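Local coordinates for putative DNA binding protein (Bacteroides thetaiotaomicron VPI-5482, PDB 3HTN) that binds metal ions and, as a member of the PCC (DUF296) family, is a putative DNA-binding protein, at the interface of chains A and B. Residues are numbered along the deposited sequence; one frame, centred on the assembly and turned at random. Chains: chain A/B, Putative DNA binding protein.

The interface of chains A and B. Residues chain A 49, 79, 122; chain B 82-84, 95, 97.
With CG beside its backbone N (chi1 -62°) and the chain extended beyond, A:Glu122 reaches from strand 120-127 to B:Asn84 and B:His95, whose CG lies anti to its own N (chi1 -174°). This is a subunit contact in a PCC-domain protein, beside the metal site to which B:His95 and B:His97 belong; the deposited assembly is a trimer, which may be the working form. Carboxylate oxygen OE1 of A:Glu122 takes both bonds. ND1 of B:His95 donates to it at 2.8 Å; the oxygen lies nearly in the ring plane, but the imidazole N-H arrives from above the carboxylate plane. ND2 of B:Asn84 meets the same OE1 at 2.9 Å, on the lone pair facing away from OE2, the amide and carboxylate planes turned 39° apart. That amide also holds a water, 3.0 Å from ND2, which sits 2.9 Å from the backbone O of A:Glu122, so one asparagine spans side chain and main chain. With ND1 engaged as a donor, the B:His95 ring is likely held in its turn, leaving NE2 as the probable metal ligand. A glutamine in place of A:Glu122 lacks the carboxylate charge and, were its NH2 turned toward B:His95, would probably leave ND1 without its acceptor and the ring freer to turn. Methyl CD1 of A:Ile49 sits over the centre of the B:His95 face, 3.7 Å from the centroid, while CB lies above the B:His97 ring toward its rim. Its CG2 branch packs against CG2 of B:Thr82 at 3.7 Å. On the far side of B:His97, away from B:His95, CA of A:Ser79 touches CB of that histidine at 3.8 Å.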
ATOM      1  N   ILE A  49      -1.081  -4.732   7.818  1.00 15.94           N
ATOM      2  CA  ILE A  49      -0.831  -6.125   7.470  1.00 16.31           C
ATOM      3  C   ILE A  49      -1.278  -7.006   8.623  1.00 15.97           C
ATOM      4  O   ILE A  49      -1.525  -6.537   9.753  1.00 17.03           O
ATOM      5  CB  ILE A  49       0.684  -6.365   7.120  1.00 14.33           C
ATOM      6  CG1 ILE A  49       1.611  -5.982   8.292  1.00 15.13           C
ATOM      7  CG2 ILE A  49       1.082  -5.611   5.868  1.00 15.94           C
ATOM      8  CD1 ILE A  49       3.061  -6.454   8.117  1.00 17.42           C
ATOM      9  N   SER A  79      -1.547  -8.990   2.610  1.00 16.10           N
ATOM     10  CA  SER A  79      -0.303  -8.382   2.127  1.00 14.58           C
ATOM     11  C   SER A  79      -0.397  -6.871   2.162  1.00 14.22           C
ATOM     12  O   SER A  79       0.621  -6.200   2.372  1.00 15.48           O
ATOM     13  CB  SER A  79       0.080  -8.876   0.748  1.00 15.98           C
ATOM     14  OG  SER A  79      -0.888  -8.515  -0.225  1.00 14.80           O
ATOM     15  N   GLU A 122      -1.816  -5.549  12.408  1.00 16.07           N
ATOM     16  CA  GLU A 122      -0.904  -4.432  12.702  1.00 16.24           C
ATOM     17  C   GLU A 122      -1.187  -3.314  11.736  1.00 14.33           C
ATOM     18  O   GLU A 122      -0.876  -3.428  10.563  1.00 14.56           O
ATOM     19  CB  GLU A 122       0.529  -4.938  12.566  1.00 16.11           C
ATOM     20  CG  GLU A 122       0.838  -6.052  13.567  1.00 16.21           C
ATOM     21  CD  GLU A 122       2.182  -6.719  13.382  1.00 17.28           C
ATOM     22  OE1 GLU A 122       3.026  -6.189  12.628  1.00 18.18           O
ATOM     23  OE2 GLU A 122       2.387  -7.769  14.035  1.00 16.95           O
TER
ATOM     24  N   THR B  82       4.772  -3.622   2.079  0.50 15.80           N
ATOM     25  CA  THR B  82       4.184  -2.943   3.262  0.50 14.32           C
ATOM     26  C   THR B  82       4.758  -3.586   4.526  0.50 15.29           C
ATOM     27  O   THR B  82       4.745  -4.800   4.638  0.50 14.59           O
ATOM     28  CB  THR B  82       2.641  -3.126   3.324  0.50 13.58           C
ATOM     29  OG1 THR B  82       2.042  -2.740   2.088  0.50 15.93           O
ATOM     30  CG2 THR B  82       1.998  -2.303   4.483  0.50 13.21           C
ATOM     31  N   GLY B  83       5.256  -2.807   5.470  1.00 15.76           N
ATOM     32  CA  GLY B  83       5.660  -3.382   6.696  1.00 18.13           C
ATOM     33  C   GLY B  83       5.943  -2.383   7.768  1.00 15.25           C
ATOM     34  O   GLY B  83       5.737  -1.178   7.613  1.00 15.74           O
ATOM     35  N   ASN B  84       6.399  -2.924   8.871  1.00 15.80           N
ATOM     36  CA  ASN B  84       6.684  -2.090  10.002  1.00 15.58           C
ATOM     37  C   ASN B  84       7.977  -2.482  10.658  1.00 15.84           C
ATOM     38  O   ASN B  84       8.564  -3.530  10.403  1.00 16.19           O
ATOM     39  CB  ASN B  84       5.508  -2.122  10.975  1.00 15.04           C
ATOM     40  CG  ASN B  84       5.111  -3.510  11.382  1.00 15.75           C
ATOM     41  OD1 ASN B  84       5.923  -4.266  11.911  1.00 16.13           O
ATOM     42  ND2 ASN B  84       3.836  -3.859  11.164  1.00 16.18           N
ATOM     43  N   HIS B  95       8.747  -6.551  10.107  1.00 15.67           N
ATOM     44  CA  HIS B  95       7.650  -7.397   9.693  1.00 16.11           C
ATOM     45  C   HIS B  95       7.179  -6.859   8.340  1.00 15.33           C
ATOM     46  O   HIS B  95       6.614  -5.775   8.286  1.00 15.12           O
ATOM     47  CB  HIS B  95       6.534  -7.372  10.726  1.00 16.22           C
ATOM     48  CG  HIS B  95       5.433  -8.337  10.443  1.00 17.21           C
ATOM     49  ND1 HIS B  95       4.206  -8.247  11.053  1.00 18.32           N
ATOM     50  CD2 HIS B  95       5.369  -9.410   9.618  1.00 20.66           C
ATOM     51  CE1 HIS B  95       3.430  -9.227  10.616  1.00 23.39           C
ATOM     52  NE2 HIS B  95       4.110  -9.938   9.739  1.00 20.61           N
ATOM     53  N   HIS B  97       5.356  -7.587   4.489  1.00 13.70           N
ATOM     54  CA  HIS B  97       4.523  -8.344   3.541  1.00 15.03           C
ATOM     55  C   HIS B  97       4.723  -7.713   2.167  1.00 14.87           C
ATOM     56  O   HIS B  97       5.245  -6.604   2.038  1.00 14.59           O
ATOM     57  CB  HIS B  97       3.064  -8.344   3.956  1.00 14.39           C
ATOM     58  CG  HIS B  97       2.744  -9.213   5.127  1.00 14.82           C
ATOM     59  ND1 HIS B  97       1.458  -9.598   5.414  1.00 15.95           N
ATOM     60  CD2 HIS B  97       3.526  -9.793   6.066  1.00 14.44           C
ATOM     61  CE1 HIS B  97       1.455 -10.360   6.495  1.00 16.75           C
ATOM     62  NE2 HIS B  97       2.699 -10.517   6.901  1.00 16.11           N
TER
HETATM   63  O   HOH W   1       1.664  -2.132  10.097  1.00 17.61           O